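Local coordinates for cell division control protein Cdc48 (Mycobacterium smegmatis, PDB 5E7P), which binds adenine nucleotide in two pockets and, as a member of the AAA ATPase family, probably hydrolyses ATP, at residues D56-T61 with V100-V105; Y108-V113 with G187-Q192; M139-T144 with T181-P186; N194-W199 with G294-A299. All blocks are in the same frame, centred on the assembly; numbering follows the deposited sequence.

Contact 1. Residues D56-T61 with V100-V105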
loop_
_atom_site.group_PDB
_atom_site.type_symbol
_atom_site.label_atom_id
_atom_site.label_comp_id
_atom_site.label_asym_id
_atom_site.label_seq_id
_atom_site.Cartn_x
_atom_site.Cartn_y
_atom_site.Cartn_z
ATOM N N ASP A 56 -12.631 -0.078 -3.415
ATOM C CA ASP A 56 -12.357 1.226 -4.010
ATOM C C ASP A 56 -13.365 2.243 -3.486
ATOM O O ASP A 56 -14.505 1.892 -3.178
ATOM C CB ASP A 56 -12.387 1.164 -5.539
ATOM C CG ASP A 56 -11.149 0.503 -6.119
ATOM O OD1 ASP A 56 -10.134 0.396 -5.397
ATOM O OD2 ASP A 56 -11.191 0.096 -7.300
ATOM N N ALA A 57 -12.940 3.495 -3.362
ATOM C CA ALA A 57 -13.827 4.543 -2.868
ATOM C C ALA A 57 -14.729 5.058 -3.977
ATOM O O ALA A 57 -14.344 5.076 -5.147
ATOM C CB ALA A 57 -13.030 5.688 -2.269
ATOM N N VAL A 58 -15.933 5.470 -3.601
ATOM C CA VAL A 58 -16.855 6.098 -4.539
ATOM C C VAL A 58 -17.292 7.463 -4.033
ATOM O O VAL A 58 -17.358 7.700 -2.827
ATOM C CB VAL A 58 -18.119 5.243 -4.783
ATOM C CG1 VAL A 58 -17.815 4.092 -5.721
ATOM C CG2 VAL A 58 -18.700 4.745 -3.464
ATOM N N ALA A 59 -17.584 8.360 -4.965
ATOM C CA ALA A 59 -18.180 9.639 -4.623
ATOM C C ALA A 59 -19.688 9.451 -4.530
ATOM O O ALA A 59 -20.295 8.834 -5.403
ATOM C CB ALA A 59 -17.834 10.680 -5.672
ATOM N N LEU A 60 -20.286 9.967 -3.461
ATOM C CA LEU A 60 -21.730 9.889 -3.271
ATOM C C LEU A 60 -22.316 11.293 -3.210
ATOM O O LEU A 60 -21.951 12.090 -2.343
ATOM C CB LEU A 60 -22.068 9.106 -2.001
ATOM C CG LEU A 60 -21.807 7.598 -2.072
ATOM C CD1 LEU A 60 -21.894 6.967 -0.696
ATOM C CD2 LEU A 60 -22.787 6.929 -3.027
ATOM N N THR A 61 -23.228 11.591 -4.132
ATOM C CA THR A 61 -23.703 12.960 -4.310
ATOM C C THR A 61 -25.221 13.101 -4.268
ATOM O O THR A 61 -25.937 12.520 -5.083
ATOM C CB THR A 61 -23.197 13.560 -5.639
ATOM O OG1 THR A 61 -21.775 13.407 -5.731
ATOM C CG2 THR A 61 -23.546 15.033 -5.721
ATOM N N VAL A 100 -29.388 8.773 -5.426
ATOM C CA VAL A 100 -28.002 9.125 -5.136
ATOM C C VAL A 100 -27.103 8.899 -6.355
ATOM O O VAL A 100 -27.224 7.891 -7.054
ATOM C CB VAL A 100 -27.454 8.354 -3.907
ATOM C CG1 VAL A 100 -27.541 6.850 -4.121
ATOM C CG2 VAL A 100 -26.025 8.777 -3.599
ATOM N N LEU A 101 -26.220 9.855 -6.620
ATOM C CA LEU A 101 -25.245 9.714 -7.692
ATOM C C LEU A 101 -23.976 9.041 -7.178
ATOM O O LEU A 101 -23.361 9.501 -6.214
ATOM C CB LEU A 101 -24.916 11.073 -8.314
ATOM C CG LEU A 101 -25.720 11.462 -9.559
ATOM C CD1 LEU A 101 -25.451 10.480 -10.694
ATOM C CD2 LEU A 101 -27.211 11.549 -9.259
ATOM N N VAL A 102 -23.599 7.942 -7.821
ATOM C CA VAL A 102 -22.410 7.194 -7.440
ATOM C C VAL A 102 -21.391 7.241 -8.573
ATOM O O VAL A 102 -21.747 7.086 -9.740
ATOM C CB VAL A 102 -22.753 5.726 -7.128
ATOM C CG1 VAL A 102 -21.573 5.030 -6.463
ATOM C CG2 VAL A 102 -23.982 5.651 -6.242
ATOM N N SER A 103 -20.127 7.459 -8.228
ATOM C CA SER A 103 -19.065 7.525 -9.224
ATOM C C SER A 103 -17.708 7.314 -8.569
ATOM O O SER A 103 -17.521 7.662 -7.402
ATOM C CB SER A 103 -19.084 8.880 -9.933
ATOM O OG SER A 103 -18.730 9.921 -9.041
ATOM N N PRO A 104 -16.755 6.737 -9.318
ATOM C CA PRO A 104 -15.392 6.584 -8.807
ATOM C C PRO A 104 -14.789 7.932 -8.442
ATOM O O PRO A 104 -15.046 8.929 -9.117
ATOM C CB PRO A 104 -14.638 5.966 -9.994
ATOM C CG PRO A 104 -15.501 6.216 -11.190
ATOM C CD PRO A 104 -16.899 6.182 -10.673
ATOM N N VAL A 105 -14.004 7.962 -7.372
ATOM C CA VAL A 105 -13.371 9.196 -6.935
ATOM C C VAL A 105 -11.885 8.966 -6.701
ATOM O O VAL A 105 -11.479 7.907 -6.227
ATOM C CB VAL A 105 -14.042 9.758 -5.656
ATOM C CG1 VAL A 105 -13.852 8.808 -4.477
ATOM C CG2 VAL A 105 -13.509 11.149 -5.326
HETATM O O HOH W 1 -12.424 4.738 -7.291
HETATM O O HOH W 2 -20.930 10.983 -7.059
#
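The carbonyl oxygen of Leu101 is gripped from several directions. Thr61 N donates to Leu101 O over 3.0 Å, in the carbonyl plane with 147° at the oxygen, and a water donates to the same Leu101 O at 3.0 Å. That water also lies 2.9 Å from Thr61 OG1 and 3.1 Å from Ser103 OG, joining side chains of both strands on one face of the sheet. The CA-H of Leu60 adds a weak contact to Leu101 O. Leu101 N returns a bond to Thr61 O at 3.1 Å, completing an antiparallel hydrogen-bonded pair; Ala59 and Ser103 form the next such pair.

The intervening residues, Leu60 and Val102, are a non-hydrogen-bonded pair on the other face, where their side chains lie side by side and point the same way. Leu60 CD2 rests 3.7 Å from Val102 CG2 and 3.8 Å from Val100 CG2. Val102 sets CG1 anti to its backbone N (chi1 -168°), and this methyl meets Val58 CB at 3.8 Å, the two side chains crossing obliquely. Farther along, Val105 CG1 reaches the methyl of Ala57 and the backbone of Val58.

Strands 22-28 and 65-72 flank the pair within a mixed sheet of the Cdc48 N-terminal domain, a family grouped with the double-psi beta barrels. The chemistry is thus split by face: Val58 and Val102 pack on Val40, Leu42 and Leu24, and Leu60 on Thr66 and Ala68, while the partly exposed face of Thr61, Leu101 and Ser103 recruits a water to bind its hydroxyls and a carbonyl that already accepts a backbone bond.

Contact 2. Residues Y108-V113 with G187-Q192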
loop_
_atom_site.group_PDB
_atom_site.type_symbol
_atom_site.label_atom_id
_atom_site.label_comp_id
_atom_site.label_asym_id
_atom_site.label_seq_id
_atom_site.Cartn_x
_atom_site.Cartn_y
_atom_site.Cartn_z
ATOM N N TYR A 108 -6.455 10.737 -2.641
ATOM C CA TYR A 108 -5.038 10.859 -2.326
ATOM C C TYR A 108 -4.790 10.583 -0.851
ATOM O O TYR A 108 -5.697 10.700 -0.025
ATOM C CB TYR A 108 -4.528 12.259 -2.677
ATOM C CG TYR A 108 -4.507 12.557 -4.161
ATOM C CD1 TYR A 108 -3.446 12.142 -4.956
ATOM C CD2 TYR A 108 -5.547 13.254 -4.765
ATOM C CE1 TYR A 108 -3.419 12.408 -6.309
ATOM C CE2 TYR A 108 -5.529 13.527 -6.118
ATOM C CZ TYR A 108 -4.461 13.101 -6.886
ATOM O OH TYR A 108 -4.432 13.366 -8.237
ATOM N N GLY A 109 -3.561 10.205 -0.523
ATOM C CA GLY A 109 -3.156 10.117 0.865
ATOM C C GLY A 109 -3.153 11.512 1.465
ATOM O O GLY A 109 -2.559 12.437 0.904
ATOM N N ALA A 110 -3.829 11.669 2.598
ATOM C CA ALA A 110 -3.925 12.964 3.263
ATOM C C ALA A 110 -2.579 13.428 3.797
ATOM O O ALA A 110 -1.861 12.663 4.441
ATOM C CB ALA A 110 -4.928 12.897 4.399
ATOM N N ARG A 111 -2.235 14.682 3.524
ATOM C CA ARG A 111 -1.118 15.306 4.212
ATOM C C ARG A 111 -1.596 15.594 5.622
ATOM O O ARG A 111 -0.903 15.310 6.598
ATOM C CB ARG A 111 -0.692 16.602 3.523
ATOM C CG ARG A 111 -0.132 16.407 2.127
ATOM C CD ARG A 111 0.384 17.717 1.548
ATOM N NE ARG A 111 0.555 17.634 0.099
ATOM C CZ ARG A 111 -0.348 18.050 -0.785
ATOM N NH1 ARG A 111 -0.110 17.931 -2.085
ATOM N NH2 ARG A 111 -1.485 18.591 -0.370
ATOM N N SER A 112 -2.800 16.148 5.717
ATOM C CA SER A 112 -3.418 16.420 7.008
ATOM C C SER A 112 -4.930 16.290 6.917
ATOM O O SER A 112 -5.505 16.372 5.835
ATOM C CB SER A 112 -3.058 17.824 7.502
ATOM O OG SER A 112 -3.767 18.816 6.780
ATOM N N VAL A 113 -5.561 16.067 8.064
ATOM C CA VAL A 113 -7.012 16.113 8.183
ATOM C C VAL A 113 -7.346 16.787 9.502
ATOM O O VAL A 113 -6.952 16.306 10.564
ATOM C CB VAL A 113 -7.648 14.709 8.191
ATOM C CG1 VAL A 113 -9.134 14.810 8.501
ATOM C CG2 VAL A 113 -7.423 13.997 6.865
ATOM N N GLY A 187 -10.381 18.063 -1.554
ATOM C CA GLY A 187 -11.157 17.014 -2.189
ATOM C C GLY A 187 -11.444 15.857 -1.255
ATOM O O GLY A 187 -12.039 16.039 -0.193
ATOM N N THR A 188 -11.024 14.662 -1.653
ATOM C CA THR A 188 -11.229 13.469 -0.840
ATOM C C THR A 188 -9.903 12.777 -0.543
ATOM O O THR A 188 -9.122 12.488 -1.451
ATOM C CB THR A 188 -12.190 12.479 -1.518
ATOM O OG1 THR A 188 -13.486 13.076 -1.629
ATOM C CG2 THR A 188 -12.303 11.204 -0.698
ATOM N N VAL A 189 -9.655 12.518 0.736
ATOM C CA VAL A 189 -8.383 11.955 1.166
ATOM C C VAL A 189 -8.575 10.748 2.076
ATOM O O VAL A 189 -9.637 10.562 2.665
ATOM C CB VAL A 189 -7.541 12.998 1.922
ATOM C CG1 VAL A 189 -7.212 14.180 1.025
ATOM C CG2 VAL A 189 -8.273 13.460 3.167
ATOM N N SER A 190 -7.534 9.931 2.183
ATOM C CA SER A 190 -7.549 8.783 3.077
ATOM C C SER A 190 -6.481 8.957 4.149
ATOM O O SER A 190 -5.397 9.472 3.873
ATOM C CB SER A 190 -7.297 7.496 2.295
ATOM O OG SER A 190 -6.042 7.549 1.640
ATOM N N VAL A 191 -6.784 8.528 5.370
ATOM C CA VAL A 191 -5.826 8.639 6.465
ATOM C C VAL A 191 -4.738 7.575 6.353
ATOM O O VAL A 191 -5.011 6.375 6.414
ATOM C CB VAL A 191 -6.508 8.542 7.841
ATOM C CG1 VAL A 191 -5.483 8.692 8.951
ATOM C CG2 VAL A 191 -7.602 9.597 7.970
ATOM N N GLN A 192 -3.505 8.032 6.182
ATOM C CA GLN A 192 -2.357 7.153 6.028
ATOM C C GLN A 192 -1.428 7.298 7.237
ATOM O O GLN A 192 -1.572 8.238 8.017
ATOM C CB GLN A 192 -1.621 7.498 4.732
ATOM C CG GLN A 192 -2.468 7.330 3.487
ATOM C CD GLN A 192 -2.909 5.891 3.279
ATOM O OE1 GLN A 192 -2.135 4.959 3.499
ATOM N NE2 GLN A 192 -4.157 5.704 2.858
#
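Ala110 N donates to Ser190 O at 3.0 Å along a nearly straight line, 172° at the hydrogen, and Ser190 N donates to Tyr108 O at the same 3.0 Å. Ser190 therefore uses both its N-H and its carbonyl on residues two apart in the partner chain, the alternation that defines a parallel bridge. A weak bond from Tyr108 N to Thr188 O, 3.4 Å long, extends the pairing at one end. At the other end, the Gln192 chain is bent at chi2 (-63°), and its NE2 gives a hydrogen to Ser190 OG at 2.9 Å, close to its own amide plane. That NE2 also binds Ser472 OG.

On the other face Val189 carries the packing. Its CG2 stands 3.6 Å from Ala110 CB and 3.8 Å from Val113 CG2, so one methyl serves both partners, with Val113 and Val189 sliding past each other in opposite directions. Gly109, with no side chain, lets Gln192 CG approach its CA to 3.9 Å.

Strand 188-190 lies between strands 108-109 and 138-140, and Met139 and Val183 also press on Val189. The chain continues through Arg111 into strand 112-116, which runs between strands 177-184 and 196-199.

Contact 3. Residues M139-T144 with T181-P186; sequences MTVGDT and TAVDPP
Val141 meets the flat peptide linking Ala182 to Val183 near one edge. Its CG2 stands above the plane but outside the edge formed by Val183 N and Ala182 CA, 3.7 Å from the former and 3.8 Å from the latter. With CG1 of Val141 anti to its backbone N (chi1 170°), that second methyl is carried toward the preceding peptide, where it lies 3.9 Å from Thr181 O. Val183 answers with its own branches: CG2 meets Val141 CG2 at 3.7 Å, and CG1 meets Met139 CB more distantly, at 4.1 Å. Only the root of Met139 takes part, since its bent chain leads the sulphur away from the strand.

Val141 owes its placement to a type II turn from Thr140 to Asp143, closed by Asp143 N bonding to Thr140 O at 3.0 Å. Gly142 supplies the positive phi (98°) that such a turn needs at its third position. Opposite the turn, Thr181 and Ala182 both face Thr114 in a classic beta bulge of strand 177-184.

No hydrogen bond joins the two segments. The direct contact is apolar, while the backbone bonds of Gly142 and Asp143 to Val180 help fix Val141 against the bulged strand.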
loop_
_atom_site.group_PDB
_atom_site.type_symbol
_atom_site.label_atom_id
_atom_site.label_comp_id
_atom_site.label_asym_id
_atom_site.label_seq_id
_atom_site.Cartn_x
_atom_site.Cartn_y
_atom_site.Cartn_z
ATOM N N MET A 139 -11.906 10.712 3.908
ATOM C CA MET A 139 -12.394 11.933 4.531
ATOM C C MET A 139 -12.765 12.962 3.475
ATOM O O MET A 139 -12.143 13.035 2.415
ATOM C CB MET A 139 -11.329 12.516 5.465
ATOM C CG MET A 139 -10.835 11.561 6.539
ATOM S SD MET A 139 -12.085 11.201 7.787
ATOM C CE MET A 139 -11.380 9.748 8.560
ATOM N N THR A 140 -13.790 13.753 3.775
ATOM C CA THR A 140 -14.199 14.862 2.928
ATOM C C THR A 140 -14.631 15.990 3.853
ATOM O O THR A 140 -15.226 15.737 4.900
ATOM C CB THR A 140 -15.377 14.474 2.009
ATOM O OG1 THR A 140 -15.073 13.256 1.319
ATOM C CG2 THR A 140 -15.651 15.573 0.992
ATOM N N VAL A 141 -14.324 17.229 3.481
ATOM C CA VAL A 141 -14.671 18.374 4.318
ATOM C C VAL A 141 -16.178 18.445 4.556
ATOM O O VAL A 141 -16.966 18.371 3.613
ATOM C CB VAL A 141 -14.171 19.701 3.708
ATOM C CG1 VAL A 141 -14.745 20.890 4.468
ATOM C CG2 VAL A 141 -12.652 19.743 3.712
ATOM N N GLY A 142 -16.566 18.562 5.823
ATOM C CA GLY A 142 -17.966 18.646 6.193
ATOM C C GLY A 142 -18.554 17.318 6.636
ATOM O O GLY A 142 -19.659 17.272 7.175
ATOM N N ASP A 143 -17.813 16.238 6.410
ATOM C CA ASP A 143 -18.274 14.900 6.772
ATOM C C ASP A 143 -18.370 14.701 8.279
ATOM O O ASP A 143 -17.624 15.303 9.045
ATOM C CB ASP A 143 -17.347 13.830 6.188
ATOM C CG ASP A 143 -17.610 13.567 4.721
ATOM O OD1 ASP A 143 -18.142 14.466 4.036
ATOM O OD2 ASP A 143 -17.283 12.459 4.250
ATOM N N THR A 144 -19.297 13.844 8.693
ATOM C CA THR A 144 -19.360 13.399 10.076
ATOM C C THR A 144 -18.772 11.997 10.176
ATOM O O THR A 144 -19.315 11.047 9.613
ATOM C CB THR A 144 -20.803 13.384 10.605
ATOM O OG1 THR A 144 -21.298 14.725 10.688
ATOM C CG2 THR A 144 -20.855 12.753 11.985
ATOM N N THR A 181 -13.263 19.494 9.292
ATOM C CA THR A 181 -13.264 20.918 8.972
ATOM C C THR A 181 -12.280 21.262 7.860
ATOM O O THR A 181 -12.378 22.325 7.246
ATOM C CB THR A 181 -12.937 21.775 10.205
ATOM O OG1 THR A 181 -11.534 21.703 10.483
ATOM C CG2 THR A 181 -13.718 21.285 11.413
ATOM N N ALA A 182 -11.338 20.358 7.602
ATOM C CA ALA A 182 -10.322 20.582 6.578
ATOM C C ALA A 182 -9.586 19.303 6.188
ATOM O O ALA A 182 -9.349 18.426 7.020
ATOM C CB ALA A 182 -9.325 21.632 7.046
ATOM N N VAL A 183 -9.224 19.210 4.912
ATOM C CA VAL A 183 -8.350 18.147 4.433
ATOM C C VAL A 183 -7.252 18.745 3.557
ATOM O O VAL A 183 -7.358 19.888 3.107
ATOM C CB VAL A 183 -9.119 17.080 3.628
ATOM C CG1 VAL A 183 -10.098 16.339 4.522
ATOM C CG2 VAL A 183 -9.836 17.718 2.447
ATOM N N ASP A 184 -6.202 17.970 3.320
ATOM C CA ASP A 184 -5.087 18.414 2.492
ATOM C C ASP A 184 -4.410 17.200 1.866
ATOM O O ASP A 184 -3.939 16.319 2.583
ATOM C CB ASP A 184 -4.088 19.218 3.327
ATOM C CG ASP A 184 -3.016 19.884 2.482
ATOM O OD1 ASP A 184 -3.301 20.218 1.313
ATOM O OD2 ASP A 184 -1.887 20.078 2.988
ATOM N N PRO A 185 -4.368 17.134 0.524
ATOM C CA PRO A 185 -4.875 18.093 -0.468
ATOM C C PRO A 185 -6.403 18.175 -0.493
ATOM O O PRO A 185 -7.058 17.276 0.029
ATOM C CB PRO A 185 -4.351 17.525 -1.793
ATOM C CG PRO A 185 -4.193 16.075 -1.541
ATOM C CD PRO A 185 -3.728 15.974 -0.121
ATOM N N PRO A 186 -6.961 19.255 -1.069
ATOM C CA PRO A 186 -8.416 19.432 -1.147
ATOM C C PRO A 186 -9.112 18.290 -1.880
ATOM O O PRO A 186 -8.503 17.634 -2.725
ATOM C CB PRO A 186 -8.567 20.730 -1.947
ATOM C CG PRO A 186 -7.311 21.474 -1.686
ATOM C CD PRO A 186 -6.238 20.429 -1.590
#

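Contact 4. Residues N194-W199 with G294-A299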
loop_
_atom_site.group_PDB
_atom_site.type_symbol
_atom_site.label_atom_id
_atom_site.label_comp_id
_atom_site.label_asym_id
_atom_site.label_seq_id
_atom_site.Cartn_x
_atom_site.Cartn_y
_atom_site.Cartn_z
ATOM N N ASN A 194 1.548 8.270 7.217
ATOM C CA ASN A 194 2.291 9.515 7.036
ATOM C C ASN A 194 1.383 10.745 7.025
ATOM O O ASN A 194 1.811 11.843 6.676
ATOM C CB ASN A 194 3.151 9.467 5.765
ATOM C CG ASN A 194 2.336 9.194 4.514
ATOM O OD1 ASN A 194 1.109 9.156 4.554
ATOM N ND2 ASN A 194 3.021 9.009 3.391
ATOM N N SER A 195 0.124 10.551 7.400
ATOM C CA SER A 195 -0.803 11.664 7.537
ATOM C C SER A 195 -0.730 12.206 8.952
ATOM O O SER A 195 -0.217 11.542 9.852
ATOM C CB SER A 195 -2.235 11.217 7.236
ATOM O OG SER A 195 -2.372 10.786 5.894
ATOM N N VAL A 196 -1.237 13.417 9.146
ATOM C CA VAL A 196 -1.421 13.948 10.488
ATOM C C VAL A 196 -2.893 14.293 10.698
ATOM O O VAL A 196 -3.519 14.926 9.851
ATOM C CB VAL A 196 -0.509 15.171 10.766
ATOM C CG1 VAL A 196 -0.702 16.258 9.715
ATOM C CG2 VAL A 196 -0.753 15.717 12.166
ATOM N N VAL A 197 -3.454 13.848 11.816
ATOM C CA VAL A 197 -4.848 14.136 12.128
ATOM C C VAL A 197 -4.933 14.936 13.419
ATOM O O VAL A 197 -4.724 14.396 14.502
ATOM C CB VAL A 197 -5.675 12.847 12.266
ATOM C CG1 VAL A 197 -7.143 13.180 12.483
ATOM C CG2 VAL A 197 -5.502 11.975 11.034
ATOM N N SER A 198 -5.241 16.224 13.297
ATOM C CA SER A 198 -5.203 17.131 14.441
ATOM C C SER A 198 -6.533 17.841 14.680
ATOM O O SER A 198 -7.371 17.936 13.784
ATOM C CB SER A 198 -4.086 18.161 14.259
ATOM O OG SER A 198 -4.188 18.801 13.000
ATOM N N TRP A 199 -6.709 18.344 15.899
ATOM C CA TRP A 199 -7.949 19.004 16.288
ATOM C C TRP A 199 -8.083 20.385 15.664
ATOM O O TRP A 199 -7.094 20.988 15.246
ATOM C CB TRP A 199 -8.052 19.106 17.812
ATOM C CG TRP A 199 -8.262 17.786 18.480
ATOM C CD1 TRP A 199 -7.357 17.088 19.223
ATOM C CD2 TRP A 199 -9.455 16.994 18.451
ATOM N NE1 TRP A 199 -7.914 15.911 19.666
ATOM C CE2 TRP A 199 -9.201 15.830 19.203
ATOM C CE3 TRP A 199 -10.711 17.157 17.862
ATOM C CZ2 TRP A 199 -10.160 14.835 19.384
ATOM C CZ3 TRP A 199 -11.662 16.168 18.043
ATOM C CH2 TRP A 199 -11.381 15.022 18.798
ATOM N N GLY A 294 7.192 12.660 12.029
ATOM C CA GLY A 294 7.310 13.326 10.742
ATOM C C GLY A 294 6.118 14.146 10.277
ATOM O O GLY A 294 6.280 15.308 9.900
ATOM N N PRO A 295 4.915 13.547 10.285
ATOM C CA PRO A 295 3.725 14.294 9.865
ATOM C C PRO A 295 3.391 15.479 10.770
ATOM O O PRO A 295 3.047 16.541 10.253
ATOM C CB PRO A 295 2.613 13.243 9.939
ATOM C CG PRO A 295 3.311 11.954 9.740
ATOM C CD PRO A 295 4.631 12.110 10.435
ATOM N N GLU A 296 3.476 15.302 12.085
ATOM C CA GLU A 296 3.180 16.393 13.014
ATOM C C GLU A 296 4.143 17.564 12.843
ATOM O O GLU A 296 3.730 18.726 12.855
ATOM C CB GLU A 296 3.199 15.908 14.464
ATOM C CG GLU A 296 1.920 15.220 14.910
ATOM C CD GLU A 296 1.907 14.923 16.399
ATOM O OE1 GLU A 296 2.714 15.530 17.138
ATOM O OE2 GLU A 296 1.090 14.080 16.830
ATOM N N VAL A 297 5.424 17.252 12.678
ATOM C CA VAL A 297 6.433 18.283 12.470
ATOM C C VAL A 297 6.283 18.923 11.095
ATOM O O VAL A 297 6.359 20.144 10.962
ATOM C CB VAL A 297 7.856 17.724 12.623
ATOM C CG1 VAL A 297 8.880 18.840 12.477
ATOM C CG2 VAL A 297 8.007 17.037 13.967
ATOM N N GLY A 298 6.055 18.096 10.080
ATOM C CA GLY A 298 5.863 18.579 8.722
ATOM C C GLY A 298 4.693 19.538 8.564
ATOM O O GLY A 298 4.671 20.353 7.640
ATOM N N ALA A 299 3.721 19.441 9.468
ATOM C CA ALA A 299 2.528 20.281 9.417
ATOM C C ALA A 299 2.748 21.643 10.071
ATOM O O ALA A 299 1.983 22.579 9.840
ATOM C CB ALA A 299 1.357 19.572 10.071
#
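Val196 meets the helix 294-299 with both methyls, and its first torsion divides them. At chi1 55°, CG1 falls between the backbone N and the carbonyl carbon and touches Ala299 CB at 3.9 Å, while CG2, anti to the backbone N, reaches Glu296 CG at 3.9 Å. The chi1 of Glu296 (-81°) sets CG anti to its own carbonyl carbon, and its side chain crosses that of Val196 at about a right angle. Only the aliphatic part of the glutamate is used here; its carboxylate goes on to Gly213, with OE1 accepting from Gly213 N.

Pro295 fills the rest. Its ring lies against the chain leading into the strand, with CG 3.4 Å from Asn194 O and CB 3.3 Å from Ser195 O, and its CB also faces Val196 CB at 3.8 Å. As the second residue of the helix, proline occupies the first turn, where its missing N-H costs no helical bond. Ser195 O has a polar partner in Arg131 NH1, and Asn194 ND2 is held by Asp329.

The axes of the strand and helix segments approach to 8.2 Å at 61°. Strand 196-199 is the last strand of its four-stranded sheet, paired with 112-116, whereas the helix follows directly from strand 289-293 of the first AAA module. Helix 127-133 lies beside both, bringing Arg131 onto Pro295 and Leu130 onto Val197 and Trp199.

From contact 1 the chain passes almost directly into contact 2, whose centre is about 17 Å away; the two touch where Val105 CG2 packs on Thr188 OG1. Contacts 2 and 3, centres about 8 Å apart, share two small sheets, and Arg111 NH2 joins them by a salt bridge to Asp184 OD1 (3.0 Å). Contact 4 lies about 11 Å, centre to centre, from contact 2 and is tied to it by a probable hydrogen bond from Val113 N to Val196 O (2.9 Å). The series thus runs from the N-terminal domain toward the first nucleotide pocket: the side chains of Gln192 and Asn194 each lie about 8 Å from a bound ADP, while contact 3 stays remote from it.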